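PDB 6GMM: adhesin LabA from Helicobacter pylori, which probably serves as an outer-membrane lectin that attaches the bacterium to LacdiNAc-bearing glycans of the gastric mucosa. Local coordinates for residues L72-S77 against I140-F145; H99-N104 against E129-I134; I249-I254 against L301-A306; L381-T384 against S390-Q393; E397-I402 against D433-D438. One frame throughout, in Å; residues are numbered along the deposited sequence.

The five contacts follow the long axis of an elongated, mainly helical chain. Contacts 1 and 2 lie at one end, their centres 9 Å apart; both use helix 128-145, and Trp73 of contact 1 packs on Pro102, Tyr131 and Ile134 of contact 2. Contact 3 sits about 2 Å from the centre of the chain, joining two long antiparallel helices. Contacts 4 and 5 occupy the other end, their centres 15 Å apart; the centres of contacts 1 and 5 are about 60 Å apart. Contacts 4 and 5 share helix 388-408, and Tyr392 OH probably hydrogen-bonds Asp433 O at 2.7 Å.

Contact 1: residues L72-S77 against I140-F145; sequences LWQVMS and IIQKAF
Gln74 and Gln142 reach for each other from opposite directions, and their amide nitrogens meet: Gln74 NE2 lies 3.0 Å from Gln142 NE2. Both atoms are donors, so this close approach is not a hydrogen bond. The backbones stay well apart, with 11.3 Å between Gln74 CA and Gln142 CA, and the two amides bridge that gap. Gln74 does it with a chain extended beyond CG (chi2 163°), whereas Gln142 bends at its second torsion (chi2 -72°) and presents its amide from a shorter reach. The amide planes are turned 32° from one another.

Both NE2 atoms turn to Tyr138 OH, and both amides bond the same loop, which probably draws the two donors together. Tyr138 OH takes a hydrogen bond from Gln74 NE2 and a weak one from Gln142 NE2, while Gln74 NE2 also binds Ala349 O. The carbonyl ends face backbone donors, Gln142 OE1 accepting from Ala349 N and Gln74 OE1 from Cys351 N, which accounts for the way round each amide is set. Both side chains are buried, and these bonds supply the polar partners they need there.

Little direct packing joins the segments, only 58 Å² in all. The contact is a pair of buried glutamines, one from helix 57-76 and one from helix 128-145, clasping the backbone of the loop that carries Cys351 and its disulfide to Cys326, within a SabA-type adhesion domain.

Contact 2: residues H99-N104 against E129-I134; sequences HNTPSN and ENYAKI
Thr101 and Tyr131 carry this contact, which seats the long loop of a beta-hairpin (strands 96-98 and 111-113) on helix 128-145. The hairpin belongs to the SabA-type adhesion domain and is tied down further by the disulfide between Cys83 and Cys113.

Polar bonding plays no part across the two segments. Tyr131 OH and Thr101 OG1 are 4.0 Å apart, too far to bond. The threonine hydroxyl has its partner on the returning arm of the hairpin, a weak hydrogen bond to Thr109 O. Backbone bonding between Thr101 and Thr109 helps fix the loop at this point.

Aromatic neighbours frame the tyrosine. Its ring meets Phe98 and Trp73, and it also touches Ile111 and Cys113 of the second strand. Such surroundings hold Tyr131 in a buried place between the helix and the hairpin.

Van der Waals packing does the rest. Tyr131 sends its phenol out from the helix, CG opposite the backbone N (chi1 -168°), and its side chain crosses that of Thr101 at about a right angle. Pro102 adds a looser touch, its CD 4.3 Å from Tyr131 OH, while its CG rests 3.4 Å from Trp73 NE1.

The closest approach comes from the threonine methyl, which lies near the ring plane at its edge: Thr101 CG2 is 4.0 Å from Tyr131 CE1 and 3.3 Å from Tyr131 OH.

Contact 3: residues I249-I254 against L301-A306; sequences IKNAAI and LNRAQA
Arg303 bends at its second torsion (chi2 -56°), and the bend carries the guanidinium group across to residues 249-254, with Asn251 at its edge and Ile254 over one face. Asn251, its CG anti to the carbonyl carbon, points its amide across to meet it; the two side chains cross at about a right angle.

Arg303 NH2 donates to Asn251 OD1 at 2.8 Å. The nitrogen lies nearly straight beyond the carbonyl, with a C=O...N angle of 174°, and the oxygen sits in the guanidinium plane, so the bond is made at the edge of the cation. Over one face, above the centre, stands the methyl tip of the isoleucine: Ile254 CD1 is 3.5 Å from Arg303 CZ. The other branch of the isoleucine, Ile254 CG2, comes to 3.5 Å from Arg303 NE. Ala306 covers the amide, its CB 3.8 Å from Asn251 ND2. The grip on both polar groups is completed within helix 287-311: Arg303 NE forms a salt bridge with Glu299, and Asn251 ND2 hydrogen-bonds Asp310, so both ends of the asparagine amide are used.

The helical segments 249-254 and 301-306 run antiparallel, their axes 8.3 Å apart at closest approach and crossing at -159°. Around this pair, Ile249 and Ala252 face helix 188-205, while Ala304 packs on helices 57-76 and 354-366, placing the contact in the long helical bundle at the middle of the molecule.

Contact 4: residues L381-T384 against S390-Q393; sequences LAYT and SQYQ
The Tyr383 ring and the Gln391 amide stand steeply to each other, their planes 71° apart. One ring carbon does the touching, placed over the flat side of the amide: Tyr383 CE2 is 4.0 Å from Gln391 CD and 4.1 Å from both Gln391 OE1 and Gln391 NE2. Seen from the ring the approach is oblique, and the two side chains cross at about a right angle. No hydrogen bond joins the segments, so this is pure van der Waals packing.

Two torsions set it up. Tyr383 swings its ring out with CG opposite the backbone N (chi1 -180°), and Gln391 bends at its second torsion (chi2 -61°), which sets its amide against Tyr383 CE2. Next to this pair Thr384 offers its methyl: Thr384 CG2 sits 4.2 Å from Gln391 CB, while Gln391 CG lies 4.2 Å from Thr384 CA. The Thr384 hydroxyl turns back to bond Asn380 O, one helical turn earlier. Leu25 and Leu22 of helix 4-28 pack on Thr384 and Gln391 respectively; Thr384 is buried, whereas Tyr383 is exposed.

Helix 369-386 ends and helix 388-408 begins with a single residue, Asn387, between them, and Asn387 ND2 bonds Tyr383 O. The contact packs two consecutive helices against each other across their one-residue junction, the last turn of one meeting the first turn of the next.

Contact 5: residues E397-I402 against D433-D438; sequences EHYDSI and DNYYID
Tyr399 and Tyr435 form the tight part of this contact, helix against strand, and almost everything else across it is looser. Tyr399 CB is 3.7 Å from Tyr435 CE1, and Tyr399 CD2 is 3.7 Å from Tyr435 CD1, lying near the plane of the Tyr435 ring at its rim. The ring centroids are 5.6 Å apart and the planes meet at 57°, so the pair is oblique, neither a stack nor an edge-to-face contact. Tyr399 gets there with CG anti to the backbone N (chi1 -179°), sending its ring out from the helix to meet Tyr435 on the strand. Asp400 OD1 lies at another part of the Tyr399 rim, in the ring plane.

Away from the tyrosines the two segments part: Ile402 CD1 and Ile437 CD1 stay 6.0 Å apart. Polar groups gather along the more open side of the strand, where Asn434 ND2 donates to Tyr436 OH at 3.1 Å, nearly straight at 166° and in the amide plane. The Tyr436 ring also makes a cation-pi contact with Lys422 on the neighbouring strand.

Tyr19 of helix 4-28 touches both Tyr399 and Tyr435, adding a third ring to the cluster. Past the strand, Asp438 caps helix 439-452 through OD1 to Ile441 N. The contact lays a two-stranded antiparallel hairpin, 419-423 with 433-437, against helix 388-408 through aromatic packing.

Contact 1: residues L72-S77 against I140-F145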
# COMPACT_ATOMS: atom_id res chain seq x y z
N LEU A 72 -16.03 9.53 5.08
CA LEU A 72 -16.21 10.88 4.52
C LEU A 72 -17.70 11.06 4.22
O LEU A 72 -18.30 12.01 4.71
CB LEU A 72 -15.34 11.17 3.27
CG LEU A 72 -15.39 12.63 2.71
CD1 LEU A 72 -14.63 13.60 3.61
CD2 LEU A 72 -14.79 12.72 1.30
N TRP A 73 -18.30 10.08 3.51
CA TRP A 73 -19.70 10.08 3.15
C TRP A 73 -20.57 10.17 4.38
O TRP A 73 -21.45 11.02 4.40
CB TRP A 73 -20.03 8.83 2.33
CG TRP A 73 -21.49 8.71 1.95
CD1 TRP A 73 -22.35 7.72 2.33
CD2 TRP A 73 -22.25 9.63 1.16
NE1 TRP A 73 -23.58 7.93 1.77
CE2 TRP A 73 -23.55 9.09 1.04
CE3 TRP A 73 -21.94 10.80 0.44
CZ2 TRP A 73 -24.57 9.73 0.31
CZ3 TRP A 73 -22.94 11.42 -0.29
CH2 TRP A 73 -24.24 10.91 -0.32
N GLN A 74 -20.30 9.37 5.42
CA GLN A 74 -21.09 9.45 6.66
C GLN A 74 -20.98 10.79 7.36
O GLN A 74 -21.97 11.25 7.92
CB GLN A 74 -20.72 8.36 7.66
CG GLN A 74 -21.24 6.98 7.29
CD GLN A 74 -20.53 5.87 8.04
OE1 GLN A 74 -19.54 6.07 8.74
NE2 GLN A 74 -21.04 4.66 7.93
N VAL A 75 -19.80 11.38 7.39
CA VAL A 75 -19.62 12.62 8.14
C VAL A 75 -20.13 13.88 7.39
O VAL A 75 -20.40 14.88 8.07
CB VAL A 75 -18.16 12.78 8.65
CG1 VAL A 75 -17.26 13.46 7.63
CG2 VAL A 75 -18.13 13.51 9.99
N MET A 76 -20.27 13.86 6.04
CA MET A 76 -20.74 15.13 5.44
C MET A 76 -22.02 15.04 4.52
O MET A 76 -22.49 16.09 4.07
CB MET A 76 -19.60 15.87 4.73
CG MET A 76 -18.78 15.02 3.81
SD MET A 76 -19.69 14.60 2.31
CE MET A 76 -19.50 16.18 1.38
N SER A 77 -22.58 13.84 4.27
CA SER A 77 -23.77 13.64 3.42
C SER A 77 -24.99 14.45 3.92
O SER A 77 -25.75 15.02 3.12
CB SER A 77 -24.11 12.17 3.31
OG SER A 77 -24.39 11.61 4.59
N ILE A 140 -22.89 -1.57 -0.35
CA ILE A 140 -22.05 -2.76 -0.60
C ILE A 140 -20.92 -2.83 0.43
O ILE A 140 -20.65 -3.91 0.97
CB ILE A 140 -21.56 -2.89 -2.07
CG1 ILE A 140 -22.77 -3.18 -3.01
CG2 ILE A 140 -20.53 -4.00 -2.18
CD1 ILE A 140 -22.56 -3.01 -4.59
N ILE A 141 -20.25 -1.68 0.68
CA ILE A 141 -19.18 -1.59 1.66
C ILE A 141 -19.70 -2.00 3.03
O ILE A 141 -19.09 -2.86 3.66
CB ILE A 141 -18.53 -0.18 1.69
CG1 ILE A 141 -17.82 0.11 0.35
CG2 ILE A 141 -17.54 -0.08 2.88
CD1 ILE A 141 -17.31 1.51 0.15
N GLN A 142 -20.83 -1.42 3.47
CA GLN A 142 -21.43 -1.72 4.76
C GLN A 142 -21.81 -3.19 4.90
O GLN A 142 -21.48 -3.78 5.92
CB GLN A 142 -22.60 -0.77 5.07
CG GLN A 142 -22.12 0.58 5.58
CD GLN A 142 -21.54 0.57 6.99
OE1 GLN A 142 -21.33 -0.46 7.65
NE2 GLN A 142 -21.29 1.74 7.51
N LYS A 143 -22.45 -3.81 3.85
CA LYS A 143 -22.81 -5.25 3.91
C LYS A 143 -21.57 -6.14 3.88
O LYS A 143 -21.57 -7.19 4.51
CB LYS A 143 -23.82 -5.66 2.82
CG LYS A 143 -25.14 -4.87 2.82
CD LYS A 143 -26.10 -5.21 3.97
CE LYS A 143 -27.35 -4.36 3.98
NZ LYS A 143 -27.09 -2.92 4.31
N ALA A 144 -20.51 -5.71 3.18
CA ALA A 144 -19.29 -6.53 3.13
C ALA A 144 -18.60 -6.63 4.48
O ALA A 144 -17.98 -7.67 4.77
CB ALA A 144 -18.33 -5.96 2.12
N PHE A 145 -18.67 -5.57 5.31
CA PHE A 145 -18.06 -5.57 6.64
C PHE A 145 -18.90 -6.40 7.60
O PHE A 145 -18.36 -6.94 8.54
CB PHE A 145 -17.96 -4.13 7.19
CG PHE A 145 -16.67 -3.41 6.88
CD1 PHE A 145 -16.47 -2.80 5.64
CD2 PHE A 145 -15.68 -3.27 7.85
CE1 PHE A 145 -15.31 -2.08 5.38
CE2 PHE A 145 -14.54 -2.51 7.59
CZ PHE A 145 -14.35 -1.95 6.35

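Contact 2: residues H99-N104 against E129-I134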
# COMPACT_ATOMS: atom_id res chain seq x y z
N HIS A 99 -33.15 3.92 2.06
CA HIS A 99 -33.13 3.48 3.45
C HIS A 99 -31.70 3.18 3.88
O HIS A 99 -30.83 2.96 3.04
CB HIS A 99 -33.97 2.23 3.60
CG HIS A 99 -35.43 2.52 3.51
ND1 HIS A 99 -36.07 2.59 2.29
CD2 HIS A 99 -36.29 2.86 4.48
CE1 HIS A 99 -37.31 2.93 2.56
NE2 HIS A 99 -37.49 3.11 3.87
N ASN A 100 -31.49 3.10 5.22
CA ASN A 100 -30.22 2.77 5.85
C ASN A 100 -29.11 3.72 5.47
O ASN A 100 -27.95 3.36 5.60
CB ASN A 100 -29.83 1.30 5.60
CG ASN A 100 -30.97 0.35 5.81
OD1 ASN A 100 -31.59 0.30 6.88
ND2 ASN A 100 -31.28 -0.42 4.77
N THR A 101 -29.44 4.95 5.06
CA THR A 101 -28.42 5.93 4.72
C THR A 101 -27.66 6.40 6.00
O THR A 101 -28.10 6.10 7.12
CB THR A 101 -29.02 7.11 3.93
OG1 THR A 101 -29.90 7.87 4.77
CG2 THR A 101 -29.71 6.68 2.64
N PRO A 102 -26.51 7.13 5.85
CA PRO A 102 -25.82 7.60 7.05
C PRO A 102 -26.72 8.44 7.94
O PRO A 102 -27.46 9.29 7.46
CB PRO A 102 -24.68 8.48 6.49
CG PRO A 102 -24.52 8.06 5.08
CD PRO A 102 -25.83 7.56 4.60
N SER A 103 -26.69 8.17 9.24
CA SER A 103 -27.41 8.91 10.27
C SER A 103 -27.22 10.44 10.06
O SER A 103 -26.07 10.91 9.88
CB SER A 103 -26.84 8.54 11.64
OG SER A 103 -27.44 7.36 12.15
N ASN A 104 -28.32 11.19 10.06
CA ASN A 104 -28.25 12.65 9.92
C ASN A 104 -28.08 13.30 11.29
O ASN A 104 -27.90 12.58 12.28
CB ASN A 104 -29.41 13.21 9.07
CG ASN A 104 -30.80 13.08 9.66
OD1 ASN A 104 -31.01 13.18 10.87
ND2 ASN A 104 -31.80 12.96 8.80
N GLU A 129 -29.93 10.45 -9.35
CA GLU A 129 -29.08 9.41 -9.93
C GLU A 129 -27.71 9.29 -9.24
O GLU A 129 -27.27 8.18 -8.96
CB GLU A 129 -28.94 9.51 -11.48
CG GLU A 129 -28.34 10.77 -12.08
CD GLU A 129 -28.54 10.95 -13.58
OE1 GLU A 129 -29.08 10.03 -14.25
OE2 GLU A 129 -28.18 12.04 -14.10
N ASN A 130 -27.05 10.44 -8.92
CA ASN A 130 -25.76 10.42 -8.21
C ASN A 130 -25.95 9.99 -6.75
O ASN A 130 -25.06 9.42 -6.18
CB ASN A 130 -25.08 11.76 -8.28
CG ASN A 130 -24.51 12.05 -9.65
OD1 ASN A 130 -24.16 11.16 -10.42
ND2 ASN A 130 -24.37 13.32 -9.97
N TYR A 131 -27.09 10.27 -6.14
CA TYR A 131 -27.29 9.82 -4.77
C TYR A 131 -27.40 8.29 -4.81
O TYR A 131 -26.69 7.63 -4.05
CB TYR A 131 -28.50 10.48 -4.07
CG TYR A 131 -28.49 10.20 -2.58
CD1 TYR A 131 -28.85 8.95 -2.08
CD2 TYR A 131 -28.02 11.15 -1.68
CE1 TYR A 131 -28.77 8.66 -0.72
CE2 TYR A 131 -27.94 10.87 -0.32
CZ TYR A 131 -28.30 9.62 0.15
OH TYR A 131 -28.18 9.31 1.49
N ALA A 132 -28.18 7.76 -5.76
CA ALA A 132 -28.39 6.32 -5.95
C ALA A 132 -27.05 5.60 -6.14
O ALA A 132 -26.83 4.57 -5.50
CB ALA A 132 -29.33 6.07 -7.13
N LYS A 133 -26.15 6.19 -6.98
CA LYS A 133 -24.80 5.70 -7.32
C LYS A 133 -23.92 5.59 -6.06
O LYS A 133 -23.39 4.51 -5.78
CB LYS A 133 -24.14 6.66 -8.33
CG LYS A 133 -23.08 6.04 -9.20
CD LYS A 133 -22.49 7.03 -10.22
CE LYS A 133 -23.22 7.04 -11.54
NZ LYS A 133 -22.79 8.18 -12.40
N ILE A 134 -23.76 6.71 -5.33
CA ILE A 134 -22.98 6.78 -4.09
C ILE A 134 -23.61 5.82 -3.05
O ILE A 134 -22.89 5.03 -2.45
CB ILE A 134 -22.92 8.24 -3.55
CG1 ILE A 134 -22.23 9.19 -4.55
CG2 ILE A 134 -22.28 8.27 -2.16
CD1 ILE A 134 -22.22 10.69 -4.18

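Contact 3: residues I249-I254 against L301-A306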
# COMPACT_ATOMS: atom_id res chain seq x y z
N ILE A 249 -7.01 4.83 -1.93
CA ILE A 249 -7.69 3.82 -2.74
C ILE A 249 -6.72 3.30 -3.85
O ILE A 249 -6.64 2.08 -4.06
CB ILE A 249 -8.98 4.46 -3.34
CG1 ILE A 249 -10.06 4.64 -2.25
CG2 ILE A 249 -9.51 3.68 -4.57
CD1 ILE A 249 -11.20 5.71 -2.60
N LYS A 250 -6.03 4.24 -4.53
CA LYS A 250 -5.12 3.93 -5.63
C LYS A 250 -3.97 3.03 -5.15
O LYS A 250 -3.73 1.96 -5.72
CB LYS A 250 -4.67 5.22 -6.34
CG LYS A 250 -3.37 5.07 -7.14
CD LYS A 250 -3.07 6.31 -8.00
CE LYS A 250 -1.77 6.17 -8.77
NZ LYS A 250 -1.70 7.11 -9.93
N ASN A 251 -3.33 3.41 -4.03
CA ASN A 251 -2.24 2.65 -3.42
C ASN A 251 -2.70 1.29 -2.87
O ASN A 251 -2.09 0.28 -3.21
CB ASN A 251 -1.53 3.49 -2.36
CG ASN A 251 -0.58 4.53 -2.94
OD1 ASN A 251 0.30 4.21 -3.73
ND2 ASN A 251 -0.71 5.79 -2.55
N ALA A 252 -3.78 1.22 -2.10
CA ALA A 252 -4.30 -0.08 -1.60
C ALA A 252 -4.71 -1.03 -2.77
O ALA A 252 -4.64 -2.24 -2.62
CB ALA A 252 -5.50 0.14 -0.68
N ALA A 253 -5.18 -0.46 -3.92
CA ALA A 253 -5.58 -1.25 -5.09
C ALA A 253 -4.34 -1.87 -5.72
O ALA A 253 -4.37 -3.03 -6.13
CB ALA A 253 -6.31 -0.38 -6.11
N ILE A 254 -3.22 -1.11 -5.72
CA ILE A 254 -1.93 -1.62 -6.23
C ILE A 254 -1.51 -2.83 -5.35
O ILE A 254 -1.18 -3.88 -5.90
CB ILE A 254 -0.84 -0.51 -6.37
CG1 ILE A 254 -1.26 0.54 -7.44
CG2 ILE A 254 0.54 -1.13 -6.75
CD1 ILE A 254 -0.19 1.81 -7.72
N LEU A 301 4.24 -3.86 0.75
CA LEU A 301 4.74 -3.08 1.87
C LEU A 301 4.89 -1.58 1.54
O LEU A 301 4.47 -0.72 2.33
CB LEU A 301 6.05 -3.70 2.40
CG LEU A 301 5.84 -5.08 3.06
CD1 LEU A 301 7.16 -5.67 3.57
CD2 LEU A 301 4.76 -5.02 4.15
N ASN A 302 5.42 -1.28 0.32
CA ASN A 302 5.60 0.11 -0.14
C ASN A 302 4.22 0.77 -0.12
O ASN A 302 4.06 1.81 0.53
CB ASN A 302 6.17 0.13 -1.58
CG ASN A 302 6.21 1.50 -2.25
OD1 ASN A 302 5.24 1.96 -2.86
ND2 ASN A 302 7.36 2.15 -2.17
N ARG A 303 3.24 0.11 -0.76
CA ARG A 303 1.86 0.60 -0.87
C ARG A 303 1.14 0.75 0.46
O ARG A 303 0.54 1.80 0.68
CB ARG A 303 1.05 -0.27 -1.85
CG ARG A 303 1.65 -0.26 -3.26
CD ARG A 303 1.80 1.14 -3.83
NE ARG A 303 2.64 1.13 -5.02
CZ ARG A 303 2.79 2.15 -5.86
NH1 ARG A 303 3.56 2.03 -6.93
NH2 ARG A 303 2.13 3.28 -5.65
N ALA A 304 1.23 -0.25 1.38
CA ALA A 304 0.60 -0.16 2.72
C ALA A 304 1.15 1.08 3.45
O ALA A 304 0.40 1.86 3.99
CB ALA A 304 0.88 -1.41 3.54
N GLN A 305 2.45 1.28 3.45
CA GLN A 305 3.05 2.48 4.05
C GLN A 305 2.57 3.77 3.34
O GLN A 305 2.29 4.76 4.03
CB GLN A 305 4.61 2.37 4.03
CG GLN A 305 5.34 3.55 4.71
CD GLN A 305 4.95 3.85 6.15
OE1 GLN A 305 4.52 2.98 6.91
NE2 GLN A 305 5.17 5.08 6.56
N ALA A 306 2.42 3.76 1.99
CA ALA A 306 1.98 4.96 1.25
C ALA A 306 0.55 5.35 1.63
O ALA A 306 0.20 6.54 1.63
CB ALA A 306 2.08 4.74 -0.24

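Contact 4: residues L381-T384 against S390-Q393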
# COMPACT_ATOMS: atom_id res chain seq x y z
N LEU A 381 18.97 -12.17 -3.47
CA LEU A 381 19.46 -13.55 -3.65
C LEU A 381 18.76 -14.17 -4.88
O LEU A 381 19.42 -14.70 -5.78
CB LEU A 381 19.16 -14.39 -2.39
CG LEU A 381 19.49 -15.90 -2.45
CD1 LEU A 381 20.96 -16.16 -2.82
CD2 LEU A 381 19.29 -16.54 -1.10
N ALA A 382 17.45 -14.05 -4.95
CA ALA A 382 16.66 -14.58 -6.05
C ALA A 382 17.07 -13.97 -7.40
O ALA A 382 17.24 -14.73 -8.36
CB ALA A 382 15.18 -14.36 -5.79
N TYR A 383 17.33 -12.64 -7.47
CA TYR A 383 17.80 -12.02 -8.70
C TYR A 383 19.18 -12.54 -9.10
O TYR A 383 19.44 -12.77 -10.29
CB TYR A 383 17.78 -10.48 -8.62
CG TYR A 383 18.26 -9.82 -9.90
CD1 TYR A 383 17.40 -9.64 -10.98
CD2 TYR A 383 19.58 -9.41 -10.04
CE1 TYR A 383 17.84 -9.03 -12.16
CE2 TYR A 383 20.03 -8.79 -11.21
CZ TYR A 383 19.16 -8.61 -12.27
OH TYR A 383 19.60 -8.02 -13.43
N THR A 384 20.07 -12.72 -8.11
CA THR A 384 21.44 -13.23 -8.35
C THR A 384 21.37 -14.67 -8.87
O THR A 384 21.96 -14.94 -9.92
CB THR A 384 22.34 -13.03 -7.12
OG1 THR A 384 22.27 -11.66 -6.69
CG2 THR A 384 23.80 -13.34 -7.40
N SER A 390 25.69 -14.21 -15.61
CA SER A 390 25.89 -12.79 -15.87
C SER A 390 26.35 -12.00 -14.65
O SER A 390 27.17 -11.09 -14.78
CB SER A 390 24.60 -12.17 -16.39
OG SER A 390 24.79 -10.78 -16.58
N GLN A 391 25.79 -12.32 -13.48
CA GLN A 391 26.12 -11.66 -12.21
C GLN A 391 27.54 -11.99 -11.77
O GLN A 391 28.26 -11.10 -11.31
CB GLN A 391 25.09 -12.03 -11.13
CG GLN A 391 23.74 -11.32 -11.24
CD GLN A 391 23.88 -9.81 -11.15
OE1 GLN A 391 23.90 -9.23 -10.05
NE2 GLN A 391 23.98 -9.13 -12.29
N TYR A 392 27.97 -13.25 -11.98
CA TYR A 392 29.32 -13.71 -11.66
C TYR A 392 30.37 -13.06 -12.57
O TYR A 392 31.41 -12.61 -12.07
CB TYR A 392 29.38 -15.25 -11.65
CG TYR A 392 30.72 -15.85 -11.26
CD1 TYR A 392 31.37 -15.46 -10.09
CD2 TYR A 392 31.29 -16.87 -12.01
CE1 TYR A 392 32.60 -16.02 -9.72
CE2 TYR A 392 32.52 -17.42 -11.67
CZ TYR A 392 33.16 -17.01 -10.51
OH TYR A 392 34.36 -17.58 -10.16
N GLN A 393 30.06 -12.93 -13.87
CA GLN A 393 30.90 -12.23 -14.87
C GLN A 393 31.03 -10.76 -14.43
O GLN A 393 32.11 -10.19 -14.56
CB GLN A 393 30.22 -12.28 -16.25
CG GLN A 393 31.06 -11.70 -17.37
CD GLN A 393 30.40 -11.82 -18.71
OE1 GLN A 393 29.78 -10.88 -19.22
NE2 GLN A 393 30.53 -12.99 -19.34

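Contact 5: residues E397-I402 against D433-D438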
# COMPACT_ATOMS: atom_id res chain seq x y z
N GLU A 397 34.37 -8.22 -13.72
CA GLU A 397 34.46 -6.91 -14.38
C GLU A 397 34.76 -5.84 -13.36
O GLU A 397 35.61 -4.98 -13.59
CB GLU A 397 33.14 -6.58 -15.10
CG GLU A 397 32.93 -7.37 -16.38
CD GLU A 397 31.59 -7.17 -17.07
OE1 GLU A 397 30.95 -6.11 -16.87
OE2 GLU A 397 31.21 -8.07 -17.85
N HIS A 398 34.01 -5.89 -12.22
CA HIS A 398 34.17 -5.00 -11.08
C HIS A 398 35.57 -5.12 -10.51
O HIS A 398 36.18 -4.09 -10.27
CB HIS A 398 33.12 -5.31 -10.02
CG HIS A 398 31.82 -4.63 -10.27
ND1 HIS A 398 31.12 -4.82 -11.45
CD2 HIS A 398 31.14 -3.75 -9.50
CE1 HIS A 398 30.04 -4.06 -11.36
NE2 HIS A 398 30.01 -3.39 -10.21
N TYR A 399 36.12 -6.37 -10.39
CA TYR A 399 37.50 -6.61 -9.90
C TYR A 399 38.52 -5.89 -10.79
O TYR A 399 39.39 -5.18 -10.27
CB TYR A 399 37.83 -8.12 -9.83
CG TYR A 399 39.22 -8.43 -9.32
CD1 TYR A 399 40.31 -8.50 -10.19
CD2 TYR A 399 39.45 -8.65 -7.96
CE1 TYR A 399 41.60 -8.73 -9.71
CE2 TYR A 399 40.73 -8.92 -7.48
CZ TYR A 399 41.81 -8.95 -8.36
OH TYR A 399 43.06 -9.20 -7.89
N ASP A 400 38.42 -6.10 -12.11
CA ASP A 400 39.24 -5.48 -13.13
C ASP A 400 39.09 -3.93 -13.09
O ASP A 400 40.10 -3.23 -13.16
CB ASP A 400 38.88 -6.03 -14.53
CG ASP A 400 39.21 -7.50 -14.80
OD1 ASP A 400 40.14 -8.04 -14.13
OD2 ASP A 400 38.60 -8.08 -15.73
N SER A 401 37.84 -3.42 -12.95
CA SER A 401 37.53 -1.98 -12.86
C SER A 401 38.24 -1.29 -11.66
O SER A 401 38.72 -0.16 -11.81
CB SER A 401 36.02 -1.75 -12.77
OG SER A 401 35.39 -1.76 -14.04
N ILE A 402 38.27 -1.97 -10.49
CA ILE A 402 38.88 -1.52 -9.23
C ILE A 402 40.42 -1.49 -9.37
O ILE A 402 41.06 -0.48 -9.01
CB ILE A 402 38.40 -2.41 -8.04
CG1 ILE A 402 36.94 -2.11 -7.68
CG2 ILE A 402 39.30 -2.28 -6.81
CD1 ILE A 402 36.18 -3.23 -6.97
N ASP A 433 36.85 -18.88 -9.56
CA ASP A 433 37.51 -17.73 -8.95
C ASP A 433 36.75 -17.25 -7.73
O ASP A 433 35.54 -16.99 -7.79
CB ASP A 433 37.76 -16.60 -9.96
CG ASP A 433 38.88 -16.91 -10.93
OD1 ASP A 433 38.61 -17.58 -11.95
OD2 ASP A 433 40.03 -16.50 -10.66
N ASN A 434 37.47 -17.21 -6.60
CA ASN A 434 36.96 -16.79 -5.32
C ASN A 434 37.43 -15.37 -5.10
O ASN A 434 38.64 -15.12 -5.08
CB ASN A 434 37.44 -17.73 -4.22
CG ASN A 434 36.42 -18.77 -3.82
OD1 ASN A 434 35.69 -19.32 -4.65
ND2 ASN A 434 36.36 -19.05 -2.52
N TYR A 435 36.49 -14.43 -5.02
CA TYR A 435 36.82 -13.03 -4.86
C TYR A 435 36.73 -12.62 -3.41
O TYR A 435 35.98 -13.22 -2.63
CB TYR A 435 35.95 -12.15 -5.76
CG TYR A 435 36.21 -12.35 -7.23
CD1 TYR A 435 37.15 -11.58 -7.90
CD2 TYR A 435 35.49 -13.29 -7.97
CE1 TYR A 435 37.38 -11.74 -9.27
CE2 TYR A 435 35.71 -13.47 -9.34
CZ TYR A 435 36.67 -12.69 -9.98
OH TYR A 435 36.92 -12.88 -11.32
N TYR A 436 37.57 -11.66 -3.03
CA TYR A 436 37.68 -11.21 -1.65
C TYR A 436 37.79 -9.70 -1.62
O TYR A 436 38.11 -9.07 -2.63
CB TYR A 436 38.90 -11.87 -0.96
CG TYR A 436 38.84 -13.38 -0.94
CD1 TYR A 436 38.24 -14.06 0.12
CD2 TYR A 436 39.38 -14.14 -1.98
CE1 TYR A 436 38.16 -15.45 0.13
CE2 TYR A 436 39.30 -15.54 -1.98
CZ TYR A 436 38.68 -16.19 -0.92
OH TYR A 436 38.60 -17.56 -0.91
N ILE A 437 37.50 -9.13 -0.45
CA ILE A 437 37.59 -7.70 -0.20
C ILE A 437 38.09 -7.47 1.24
O ILE A 437 37.61 -8.13 2.17
CB ILE A 437 36.29 -6.92 -0.58
CG1 ILE A 437 36.48 -5.39 -0.40
CG2 ILE A 437 35.01 -7.43 0.13
CD1 ILE A 437 35.49 -4.51 -1.14
N ASP A 438 39.07 -6.58 1.40
CA ASP A 438 39.62 -6.21 2.70
C ASP A 438 38.74 -5.11 3.24
O ASP A 438 38.74 -3.99 2.69
CB ASP A 438 41.07 -5.75 2.57
CG ASP A 438 41.77 -5.58 3.90
OD1 ASP A 438 41.37 -4.69 4.68
OD2 ASP A 438 42.73 -6.33 4.15